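PDB 2YZE: uricase from Arthrobacter globiformis, which catalyses the oxidation of uric acid by molecular oxygen to 5-hydroxyisourate, a precursor of (S)-allantoin, with release of hydrogen peroxide. Local coordinates for residues Glu162-Pro167 with Glu176-Ile181; Arg180-Asp185 with Leu247-His252; Asp241-Ser246 with Ala281-Glu286. All coordinates share one frame; numbering follows the deposited sequence.

Contact 1 (Glu162-Pro167 with Glu176-Ile181); sequences EFHGFP and ETTDRI. With NOB ((dihydroxyboranyloxy-hydroxy-boranyl)oxylithium), chain I.
The CB of Phe163 sits over the centre of the Arg180 guanidinium, 3.5 Å from NH1 of Arg180; the ring, nearly parallel to that group (9°), is offset from it. Both groups then turn to the same bound borate. The ring of Phe163 lies under it, with the bridging oxygen OB2 above its centre, while Arg180 reaches it edge-on, NH1 giving a nearly straight hydrogen bond of 3.2 Å to OB2 and NH2 a weak one to OB3. The arrangement is consistent with a site that would hold flat urate between an aromatic face and an arginine edge; both are urate-binding residues, as is Gln223 close by. A water held between NH2 of Arg180 and the carbonyl of Glu162 ties the guanidinium back to the backbone, and NE is hydrogen-bonded to Ser161 OG.

Behind this first shell, a single antiparallel bridge pairs Phe163 with Thr177. Phe163 N donates to Thr177 O at 3.0 Å, and the return bond from Thr177 N meets Phe163 O from above the carbonyl plane. Farther along, Gly165 N is gripped at 2.7 Å by OE2 of Glu176, through the lone pair pointing away from the other carboxylate oxygen. With CG anti to its carbonyl carbon (chi1 -54°), Glu162 runs out past Thr178, and its OE1 accepts from His164 NE2 at 2.8 Å while OE2 is taken by His218.

Phe163 and Phe166 rest on Leu174, and Asn61 and Val64 of the second subunit pack against them. Both segments belong to the loop that leaves strand 143-157 and returns as strand 182-192, with Arg180 touching Asn249 of strand 240-254.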
loop_
_atom_site.group_PDB
_atom_site.type_symbol
_atom_site.label_atom_id
_atom_site.label_comp_id
_atom_site.label_asym_id
_atom_site.label_seq_id
_atom_site.Cartn_x
_atom_site.Cartn_y
_atom_site.Cartn_z
ATOM N N GLU A 162 -27.302 -7.005 15.382
ATOM C CA GLU A 162 -28.465 -6.197 15.042
ATOM C C GLU A 162 -28.111 -4.725 15.157
ATOM O O GLU A 162 -27.068 -4.359 15.707
ATOM C CB GLU A 162 -29.612 -6.472 16.017
ATOM C CG GLU A 162 -29.998 -7.917 16.164
ATOM C CD GLU A 162 -31.113 -8.117 17.181
ATOM O OE1 GLU A 162 -32.072 -7.316 17.186
ATOM O OE2 GLU A 162 -31.036 -9.080 17.968
ATOM N N PHE A 163 -28.985 -3.885 14.615
ATOM C CA PHE A 163 -28.828 -2.442 14.712
ATOM C C PHE A 163 -30.169 -1.797 14.433
ATOM O O PHE A 163 -30.603 -1.694 13.285
ATOM C CB PHE A 163 -27.782 -1.888 13.748
ATOM C CG PHE A 163 -27.410 -0.458 14.043
ATOM C CD1 PHE A 163 -26.958 -0.098 15.313
ATOM C CD2 PHE A 163 -27.550 0.533 13.082
ATOM C CE1 PHE A 163 -26.655 1.240 15.622
ATOM C CE2 PHE A 163 -27.252 1.866 13.377
ATOM C CZ PHE A 163 -26.803 2.217 14.656
ATOM N N HIS A 164 -30.823 -1.377 15.506
ATOM C CA HIS A 164 -32.129 -0.750 15.421
ATOM C C HIS A 164 -32.312 0.199 16.595
ATOM O O HIS A 164 -31.493 0.229 17.518
ATOM C CB HIS A 164 -33.212 -1.837 15.427
ATOM C CG HIS A 164 -33.032 -2.865 16.502
ATOM N ND1 HIS A 164 -33.266 -2.600 17.836
ATOM C CD2 HIS A 164 -32.619 -4.153 16.443
ATOM C CE1 HIS A 164 -33.006 -3.681 18.550
ATOM N NE2 HIS A 164 -32.611 -4.638 17.728
ATOM N N GLY A 165 -33.379 0.989 16.554
ATOM C CA GLY A 165 -33.633 1.917 17.640
ATOM C C GLY A 165 -32.876 3.228 17.543
ATOM O O GLY A 165 -32.910 4.030 18.477
ATOM N N PHE A 166 -32.184 3.455 16.431
ATOM C CA PHE A 166 -31.452 4.702 16.262
ATOM C C PHE A 166 -32.437 5.763 15.793
ATOM O O PHE A 166 -33.464 5.439 15.199
ATOM C CB PHE A 166 -30.317 4.547 15.240
ATOM C CG PHE A 166 -30.723 3.852 13.963
ATOM C CD1 PHE A 166 -30.694 2.461 13.872
ATOM C CD2 PHE A 166 -31.120 4.586 12.850
ATOM C CE1 PHE A 166 -31.049 1.811 12.688
ATOM C CE2 PHE A 166 -31.478 3.947 11.662
ATOM C CZ PHE A 166 -31.441 2.555 11.584
ATOM N N PRO A 167 -32.145 7.046 16.062
ATOM C CA PRO A 167 -33.050 8.117 15.640
ATOM C C PRO A 167 -33.042 8.294 14.129
ATOM O O PRO A 167 -32.010 8.117 13.479
ATOM C CB PRO A 167 -32.495 9.339 16.370
ATOM C CG PRO A 167 -31.024 9.056 16.389
ATOM C CD PRO A 167 -30.983 7.595 16.781
ATOM N N GLU A 176 -33.803 -0.343 9.873
ATOM C CA GLU A 176 -33.511 -1.140 11.056
ATOM C C GLU A 176 -33.324 -2.594 10.630
ATOM O O GLU A 176 -33.894 -3.028 9.633
ATOM C CB GLU A 176 -34.661 -1.054 12.058
ATOM C CG GLU A 176 -34.831 0.305 12.705
ATOM C CD GLU A 176 -35.893 0.285 13.785
ATOM O OE1 GLU A 176 -37.095 0.213 13.443
ATOM O OE2 GLU A 176 -35.522 0.331 14.976
ATOM N N THR A 177 -32.529 -3.345 11.385
ATOM C CA THR A 177 -32.304 -4.745 11.057
ATOM C C THR A 177 -31.995 -5.569 12.297
ATOM O O THR A 177 -31.378 -5.079 13.240
ATOM C CB THR A 177 -31.144 -4.909 10.051
ATOM O OG1 THR A 177 -31.037 -6.283 9.672
ATOM C CG2 THR A 177 -29.829 -4.465 10.665
ATOM N N THR A 178 -32.435 -6.821 12.295
ATOM C CA THR A 178 -32.178 -7.713 13.418
ATOM C C THR A 178 -31.229 -8.842 13.017
ATOM O O THR A 178 -31.021 -9.784 13.783
ATOM C CB THR A 178 -33.472 -8.339 13.953
ATOM O OG1 THR A 178 -34.087 -9.118 12.921
ATOM C CG2 THR A 178 -34.436 -7.248 14.419
ATOM N N ASP A 179 -30.658 -8.743 11.820
ATOM C CA ASP A 179 -29.719 -9.760 11.329
ATOM C C ASP A 179 -28.817 -9.138 10.268
ATOM O O ASP A 179 -29.259 -8.835 9.159
ATOM C CB ASP A 179 -30.467 -10.956 10.717
ATOM C CG ASP A 179 -29.572 -12.188 10.532
ATOM O OD1 ASP A 179 -28.328 -12.057 10.601
ATOM O OD2 ASP A 179 -30.114 -13.294 10.306
ATOM N N ARG A 180 -27.553 -8.940 10.613
ATOM C CA ARG A 180 -26.606 -8.358 9.676
ATOM C C ARG A 180 -25.226 -8.912 9.979
ATOM O O ARG A 180 -25.010 -9.536 11.014
ATOM C CB ARG A 180 -26.560 -6.831 9.822
ATOM C CG ARG A 180 -25.959 -6.366 11.151
ATOM C CD ARG A 180 -25.731 -4.865 11.208
ATOM N NE ARG A 180 -25.064 -4.490 12.454
ATOM C CZ ARG A 180 -24.638 -3.266 12.749
ATOM N NH1 ARG A 180 -24.806 -2.268 11.888
ATOM N NH2 ARG A 180 -24.020 -3.046 13.907
ATOM N N ILE A 181 -24.299 -8.694 9.060
ATOM C CA ILE A 181 -22.928 -9.129 9.261
ATOM C C ILE A 181 -22.229 -8.023 10.048
ATOM O O ILE A 181 -22.495 -6.840 9.844
ATOM C CB ILE A 181 -22.190 -9.314 7.917
ATOM C CG1 ILE A 181 -22.592 -10.649 7.279
ATOM C CG2 ILE A 181 -20.676 -9.240 8.128
ATOM C CD1 ILE A 181 -21.904 -10.914 5.948
HETATM B B1 NOB I . -23.294 1.166 14.393
HETATM B B2 NOB I . -23.145 1.523 11.832
HETATM O OB1 NOB I . -23.094 2.592 14.987
HETATM O OB2 NOB I . -23.684 0.566 13.002
HETATM O OB3 NOB I . -23.045 -0.151 15.179
HETATM O OB4 NOB I . -21.647 1.827 11.386
HETATM O OB5 NOB I . -24.286 2.349 11.114
HETATM LI LI NOB I . -24.152 3.396 12.808
HETATM O O HOH W 1 -24.389 -5.085 15.850
#

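Contact 2 (Arg180-Asp185 with Leu247-His252); sequences RILATD and LPNKHH. With NOB ((dihydroxyboranyloxy-hydroxy-boranyl)oxylithium), chain I.
A first torsion of -174° sets OG1 of Thr184 opposite its own backbone N and aims the hydroxyl at strand 247-249, where it donates to Pro248 O at 2.6 Å, in the carbonyl plane and on a lone pair. Lys250 takes the other course: bends at chi2 (-142°) and chi3 carry its chain past the Ala183 carbonyl and across Asp185 at about a right angle. There NZ forms a salt bridge with OD1 at 3.0 Å, on the syn side of the carboxylate, and a weaker bond to OD2; Thr154 is a second partner of OD1. Were Lys250 an alanine, the Asp185 carboxylate would probably lose its charged mate and keep Thr154 OG1 as a neutral partner.

Backbone pairing is sparse. Lys250 N donates to Ala183 O at 3.0 Å, and beyond it the chains part and waters take over. One water accepts from Ala183 N and lies 2.7 Å from both Asn249 OD1 and Lys250 O, and others join the backbone of Ile181 to that of His252. ND1 of His252 donates a hydrogen bond to Lys250 O, in the ring plane, and CE1 lies 3.7 Å from Ala183 CB, while CB of His252 packs against CG2 and CD1 of Ile181.

Asn249 turns its amide toward the ligand, ND2 giving a weak hydrogen bond to OB4 at 2.9 Å. The carbonyl of Asn249 lies over the face of the His251 ring, whose edge looks toward OB4. Antiparallel strands that diverge around ordered water thus bring together the urate-binding Arg180 and Asn249 and the charge-relay His251; this is the uricase active site, shared between subunits: Lys22 of the second subunit lies against His251.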
loop_
_atom_site.group_PDB
_atom_site.type_symbol
_atom_site.label_atom_id
_atom_site.label_comp_id
_atom_site.label_asym_id
_atom_site.label_seq_id
_atom_site.Cartn_x
_atom_site.Cartn_y
_atom_site.Cartn_z
ATOM N N ARG A 180 -27.553 -8.940 10.613
ATOM C CA ARG A 180 -26.606 -8.358 9.676
ATOM C C ARG A 180 -25.226 -8.912 9.979
ATOM O O ARG A 180 -25.010 -9.536 11.014
ATOM C CB ARG A 180 -26.560 -6.831 9.822
ATOM C CG ARG A 180 -25.959 -6.366 11.151
ATOM C CD ARG A 180 -25.731 -4.865 11.208
ATOM N NE ARG A 180 -25.064 -4.490 12.454
ATOM C CZ ARG A 180 -24.638 -3.266 12.749
ATOM N NH1 ARG A 180 -24.806 -2.268 11.888
ATOM N NH2 ARG A 180 -24.020 -3.046 13.907
ATOM N N ILE A 181 -24.299 -8.694 9.060
ATOM C CA ILE A 181 -22.928 -9.129 9.261
ATOM C C ILE A 181 -22.229 -8.023 10.048
ATOM O O ILE A 181 -22.495 -6.840 9.844
ATOM C CB ILE A 181 -22.190 -9.314 7.917
ATOM C CG1 ILE A 181 -22.592 -10.649 7.279
ATOM C CG2 ILE A 181 -20.676 -9.240 8.128
ATOM C CD1 ILE A 181 -21.904 -10.914 5.948
ATOM N N LEU A 182 -21.360 -8.413 10.967
ATOM C CA LEU A 182 -20.590 -7.447 11.744
ATOM C C LEU A 182 -19.143 -7.849 11.511
ATOM O O LEU A 182 -18.704 -8.892 11.989
ATOM C CB LEU A 182 -20.926 -7.541 13.238
ATOM C CG LEU A 182 -20.138 -6.593 14.156
ATOM C CD1 LEU A 182 -20.468 -5.148 13.825
ATOM C CD2 LEU A 182 -20.474 -6.887 15.607
ATOM N N ALA A 183 -18.418 -7.046 10.746
ATOM C CA ALA A 183 -17.017 -7.334 10.451
ATOM C C ALA A 183 -16.164 -6.131 10.831
ATOM O O ALA A 183 -16.557 -4.980 10.607
ATOM C CB ALA A 183 -16.848 -7.644 8.967
ATOM N N THR A 184 -14.994 -6.392 11.401
ATOM C CA THR A 184 -14.119 -5.307 11.805
ATOM C C THR A 184 -12.664 -5.756 11.840
ATOM O O THR A 184 -12.369 -6.939 11.673
ATOM C CB THR A 184 -14.537 -4.766 13.208
ATOM O OG1 THR A 184 -13.764 -3.609 13.531
ATOM C CG2 THR A 184 -14.316 -5.815 14.284
ATOM N N ASP A 185 -11.762 -4.794 12.020
ATOM C CA ASP A 185 -10.329 -5.064 12.129
ATOM C C ASP A 185 -10.015 -4.722 13.574
ATOM O O ASP A 185 -10.129 -3.569 13.974
ATOM C CB ASP A 185 -9.499 -4.147 11.228
ATOM C CG ASP A 185 -9.657 -4.460 9.760
ATOM O OD1 ASP A 185 -9.922 -5.632 9.419
ATOM O OD2 ASP A 185 -9.494 -3.528 8.941
ATOM N N LEU A 247 -12.299 0.443 16.115
ATOM C CA LEU A 247 -12.925 -0.592 15.306
ATOM C C LEU A 247 -13.717 -0.100 14.104
ATOM O O LEU A 247 -14.723 0.592 14.253
ATOM C CB LEU A 247 -13.853 -1.434 16.188
ATOM C CG LEU A 247 -13.239 -2.045 17.451
ATOM C CD1 LEU A 247 -14.297 -2.817 18.211
ATOM C CD2 LEU A 247 -12.082 -2.961 17.067
ATOM N N PRO A 248 -13.266 -0.443 12.891
ATOM C CA PRO A 248 -14.002 -0.005 11.705
ATOM C C PRO A 248 -15.199 -0.930 11.508
ATOM O O PRO A 248 -15.142 -2.108 11.863
ATOM C CB PRO A 248 -12.976 -0.158 10.588
ATOM C CG PRO A 248 -12.178 -1.348 11.040
ATOM C CD PRO A 248 -11.969 -1.036 12.513
ATOM N N ASN A 249 -16.295 -0.400 10.985
ATOM C CA ASN A 249 -17.450 -1.245 10.725
ATOM C C ASN A 249 -17.351 -1.473 9.227
ATOM O O ASN A 249 -17.822 -0.654 8.433
ATOM C CB ASN A 249 -18.757 -0.532 11.073
ATOM C CG ASN A 249 -19.941 -1.487 11.123
ATOM O OD1 ASN A 249 -19.834 -2.647 10.717
ATOM N ND2 ASN A 249 -21.078 -1.004 11.622
ATOM N N LYS A 250 -16.696 -2.568 8.853
ATOM C CA LYS A 250 -16.482 -2.921 7.456
ATOM C C LYS A 250 -17.773 -3.478 6.886
ATOM O O LYS A 250 -18.117 -4.646 7.078
ATOM C CB LYS A 250 -15.346 -3.933 7.357
ATOM C CG LYS A 250 -14.208 -3.592 8.321
ATOM C CD LYS A 250 -12.846 -3.871 7.746
ATOM C CE LYS A 250 -12.657 -5.322 7.412
ATOM N NZ LYS A 250 -11.328 -5.496 6.773
ATOM N N HIS A 251 -18.483 -2.607 6.184
ATOM C CA HIS A 251 -19.775 -2.934 5.617
ATOM C C HIS A 251 -19.828 -4.032 4.572
ATOM O O HIS A 251 -19.124 -4.003 3.563
ATOM C CB HIS A 251 -20.416 -1.662 5.063
ATOM C CG HIS A 251 -20.501 -0.549 6.064
ATOM N ND1 HIS A 251 -20.022 0.719 5.811
ATOM C CD2 HIS A 251 -21.005 -0.516 7.320
ATOM C CE1 HIS A 251 -20.228 1.485 6.868
ATOM N NE2 HIS A 251 -20.823 0.760 7.798
ATOM N N HIS A 252 -20.673 -5.013 4.861
ATOM C CA HIS A 252 -20.940 -6.129 3.969
ATOM C C HIS A 252 -22.417 -5.935 3.647
ATOM O O HIS A 252 -23.293 -6.321 4.426
ATOM C CB HIS A 252 -20.687 -7.459 4.683
ATOM C CG HIS A 252 -19.235 -7.822 4.766
ATOM N ND1 HIS A 252 -18.297 -7.001 5.354
ATOM C CD2 HIS A 252 -18.554 -8.895 4.300
ATOM C CE1 HIS A 252 -17.100 -7.551 5.244
ATOM N NE2 HIS A 252 -17.227 -8.701 4.608
HETATM B B1 NOB I . -23.294 1.166 14.393
HETATM B B2 NOB I . -23.145 1.523 11.832
HETATM O OB1 NOB I . -23.094 2.592 14.987
HETATM O OB2 NOB I . -23.684 0.566 13.002
HETATM O OB3 NOB I . -23.045 -0.151 15.179
HETATM O OB4 NOB I . -21.647 1.827 11.386
HETATM O OB5 NOB I . -24.286 2.349 11.114
HETATM LI LI NOB I . -24.152 3.396 12.808
HETATM O O HOH W 2 -22.350 -4.114 10.915
HETATM O O HOH W 3 -24.555 -6.805 6.749
HETATM O O HOH W 4 -21.876 -5.225 7.403
HETATM O O HOH W 5 -19.560 -4.969 9.336
#

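Contact 3 (Asp241-Ser246 with Ala281-Glu286); sequences DEIKMS and ATIQRE
Backbone bonds dominate the pairing of Ile243 with Ile283: each N donates to the other's carbonyl at 2.9 Å, Ile283 N to Ile243 O and Ile243 N to Ile283 O, nearly along the C=O axis. The same ladder continues through a mutual pair between Met245 and Ala281, and Arg285 N closes it on Asp241 O. Between these lie the non-hydrogen-bonded pairs Glu242-Gln284 and Lys244-Thr282, where the chains lie closer and CA-H...O contacts form, Glu242 CA standing 3.3 Å from Ile283 O.

Apolar packing fills one face. Ile243 and Ile283 lie side by side, CG2 of the first 3.8 Å from CB of the second, and Met245, bent at chi3 (-90°), brings CE to CG1 of Ile283. Helix 222-236 lies against this face, with Val233, Met226 and Tyr227 touching it.

Polar side chains occupy the opposite face. Lys244 stretches out along Thr282, its CE 3.5 Å from OG1, and makes a cation-pi contact with Trp295. OE2 of Glu242 lies 3.6 Å from CG2 of Thr282, while its OE1 is satisfied by Arg191 and Trp295.

An ionic contact marks the strand end, where Asp241 OD1 faces the guanidinium edge in a long salt bridge of 3.9 Å to Arg285 NE; NH2 of that arginine bonds to the carbonyls of Ile234 and Ile240.

The arrangement is a regular antiparallel ladder with a helix on its apolar face, as in the tunnelling fold of uricases, and a strand of the second subunit pairs with Ala281, Ile283 and Gln284, carrying the sheet across the interface.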
loop_
_atom_site.group_PDB
_atom_site.type_symbol
_atom_site.label_atom_id
_atom_site.label_comp_id
_atom_site.label_asym_id
_atom_site.label_seq_id
_atom_site.Cartn_x
_atom_site.Cartn_y
_atom_site.Cartn_z
ATOM N N ASP A 241 -4.563 -0.785 33.206
ATOM C CA ASP A 241 -5.379 0.339 33.662
ATOM C C ASP A 241 -6.418 0.818 32.667
ATOM O O ASP A 241 -7.448 1.381 33.057
ATOM C CB ASP A 241 -4.496 1.522 34.046
ATOM C CG ASP A 241 -4.200 1.560 35.530
ATOM O OD1 ASP A 241 -4.655 0.644 36.253
ATOM O OD2 ASP A 241 -3.517 2.508 35.969
ATOM N N GLU A 242 -6.145 0.609 31.387
ATOM C CA GLU A 242 -7.065 1.033 30.350
ATOM C C GLU A 242 -6.755 0.381 29.025
ATOM O O GLU A 242 -5.610 0.016 28.744
ATOM C CB GLU A 242 -7.008 2.549 30.179
ATOM C CG GLU A 242 -5.604 3.084 29.956
ATOM C CD GLU A 242 -5.585 4.575 29.694
ATOM O OE1 GLU A 242 -4.509 5.191 29.845
ATOM O OE2 GLU A 242 -6.647 5.128 29.327
ATOM N N ILE A 243 -7.790 0.225 28.213
ATOM C CA ILE A 243 -7.626 -0.353 26.891
ATOM C C ILE A 243 -8.384 0.532 25.922
ATOM O O ILE A 243 -9.523 0.937 26.189
ATOM C CB ILE A 243 -8.159 -1.802 26.819
ATOM C CG1 ILE A 243 -7.999 -2.343 25.389
ATOM C CG2 ILE A 243 -9.618 -1.849 27.259
ATOM C CD1 ILE A 243 -8.142 -3.849 25.275
ATOM N N LYS A 244 -7.734 0.868 24.818
ATOM C CA LYS A 244 -8.350 1.704 23.803
ATOM C C LYS A 244 -8.547 0.874 22.556
ATOM O O LYS A 244 -7.682 0.075 22.187
ATOM C CB LYS A 244 -7.473 2.912 23.481
ATOM C CG LYS A 244 -7.269 3.853 24.653
ATOM C CD LYS A 244 -6.609 5.142 24.205
ATOM C CE LYS A 244 -6.635 6.185 25.306
ATOM N NZ LYS A 244 -6.092 7.477 24.811
ATOM N N MET A 245 -9.694 1.053 21.913
ATOM C CA MET A 245 -9.979 0.314 20.695
ATOM C C MET A 245 -10.468 1.238 19.586
ATOM O O MET A 245 -11.151 2.238 19.840
ATOM C CB MET A 245 -11.015 -0.777 20.978
ATOM C CG MET A 245 -10.489 -1.898 21.865
ATOM S SD MET A 245 -11.758 -3.101 22.318
ATOM C CE MET A 245 -12.358 -2.367 23.804
ATOM N N SER A 246 -10.094 0.889 18.358
ATOM C CA SER A 246 -10.468 1.628 17.160
ATOM C C SER A 246 -10.976 0.544 16.220
ATOM O O SER A 246 -10.184 -0.195 15.616
ATOM C CB SER A 246 -9.247 2.328 16.563
ATOM O OG SER A 246 -9.605 3.092 15.424
ATOM N N ALA A 281 -13.244 3.829 21.390
ATOM C CA ALA A 281 -13.525 4.085 22.792
ATOM C C ALA A 281 -12.416 3.621 23.719
ATOM O O ALA A 281 -11.586 2.783 23.360
ATOM C CB ALA A 281 -14.831 3.424 23.193
ATOM N N THR A 282 -12.425 4.187 24.918
ATOM C CA THR A 282 -11.462 3.858 25.952
ATOM C C THR A 282 -12.247 3.265 27.108
ATOM O O THR A 282 -13.206 3.871 27.588
ATOM C CB THR A 282 -10.747 5.112 26.484
ATOM O OG1 THR A 282 -10.138 5.821 25.402
ATOM C CG2 THR A 282 -9.679 4.723 27.494
ATOM N N ILE A 283 -11.855 2.074 27.534
ATOM C CA ILE A 283 -12.491 1.417 28.660
ATOM C C ILE A 283 -11.402 1.475 29.735
ATOM O O ILE A 283 -10.301 0.955 29.531
ATOM C CB ILE A 283 -12.829 -0.052 28.335
ATOM C CG1 ILE A 283 -13.698 -0.131 27.074
ATOM C CG2 ILE A 283 -13.540 -0.695 29.505
ATOM C CD1 ILE A 283 -15.046 0.550 27.197
ATOM N N GLN A 284 -11.694 2.129 30.859
ATOM C CA GLN A 284 -10.705 2.262 31.924
ATOM C C GLN A 284 -11.130 1.671 33.258
ATOM O O GLN A 284 -12.313 1.407 33.507
ATOM C CB GLN A 284 -10.378 3.732 32.186
ATOM C CG GLN A 284 -10.378 4.638 30.989
ATOM C CD GLN A 284 -10.053 6.065 31.372
ATOM O OE1 GLN A 284 -8.891 6.411 31.606
ATOM N NE2 GLN A 284 -11.079 6.899 31.456
ATOM N N ARG A 285 -10.141 1.483 34.122
ATOM C CA ARG A 285 -10.383 0.985 35.464
ATOM C C ARG A 285 -10.813 2.255 36.201
ATOM O O ARG A 285 -10.166 3.295 36.067
ATOM C CB ARG A 285 -9.085 0.425 36.049
ATOM C CG ARG A 285 -9.235 -0.278 37.384
ATOM C CD ARG A 285 -7.899 -0.873 37.822
ATOM N NE ARG A 285 -7.452 -1.936 36.924
ATOM C CZ ARG A 285 -8.050 -3.119 36.816
ATOM N NH1 ARG A 285 -9.120 -3.392 37.551
ATOM N NH2 ARG A 285 -7.585 -4.029 35.975
ATOM N N GLU A 286 -11.905 2.192 36.955
ATOM C CA GLU A 286 -12.372 3.383 37.658
ATOM C C GLU A 286 -11.290 3.995 38.540
ATOM O O GLU A 286 -10.660 3.297 39.327
ATOM C CB GLU A 286 -13.594 3.077 38.526
ATOM C CG GLU A 286 -14.205 4.340 39.125
ATOM C CD GLU A 286 -15.175 4.068 40.261
ATOM O OE1 GLU A 286 -15.761 5.044 40.780
ATOM O OE2 GLU A 286 -15.349 2.888 40.639
#

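Contacts 1 and 2 share Arg180 and Ile181, and their centres lie 13 Å apart. Arg180 belongs to both because the loop of contact 1 runs into the strand of contact 2, and the borate is reached from both: Phe163 from the first, Asn249 from the second. The Thr67 hydroxyl of the second subunit hydrogen-bonds to it. Contact 3 stands farther off, its centre 21 Å from that of contact 2 and 25 Å from that of contact 1, yet strand 240-254 links it to contact 2 within one sheet. The side chain of Ala281 is about 12 Å from the borate but about 7 Å from that of urate-binding Gln223; contact 3 builds sheet and subunit interface.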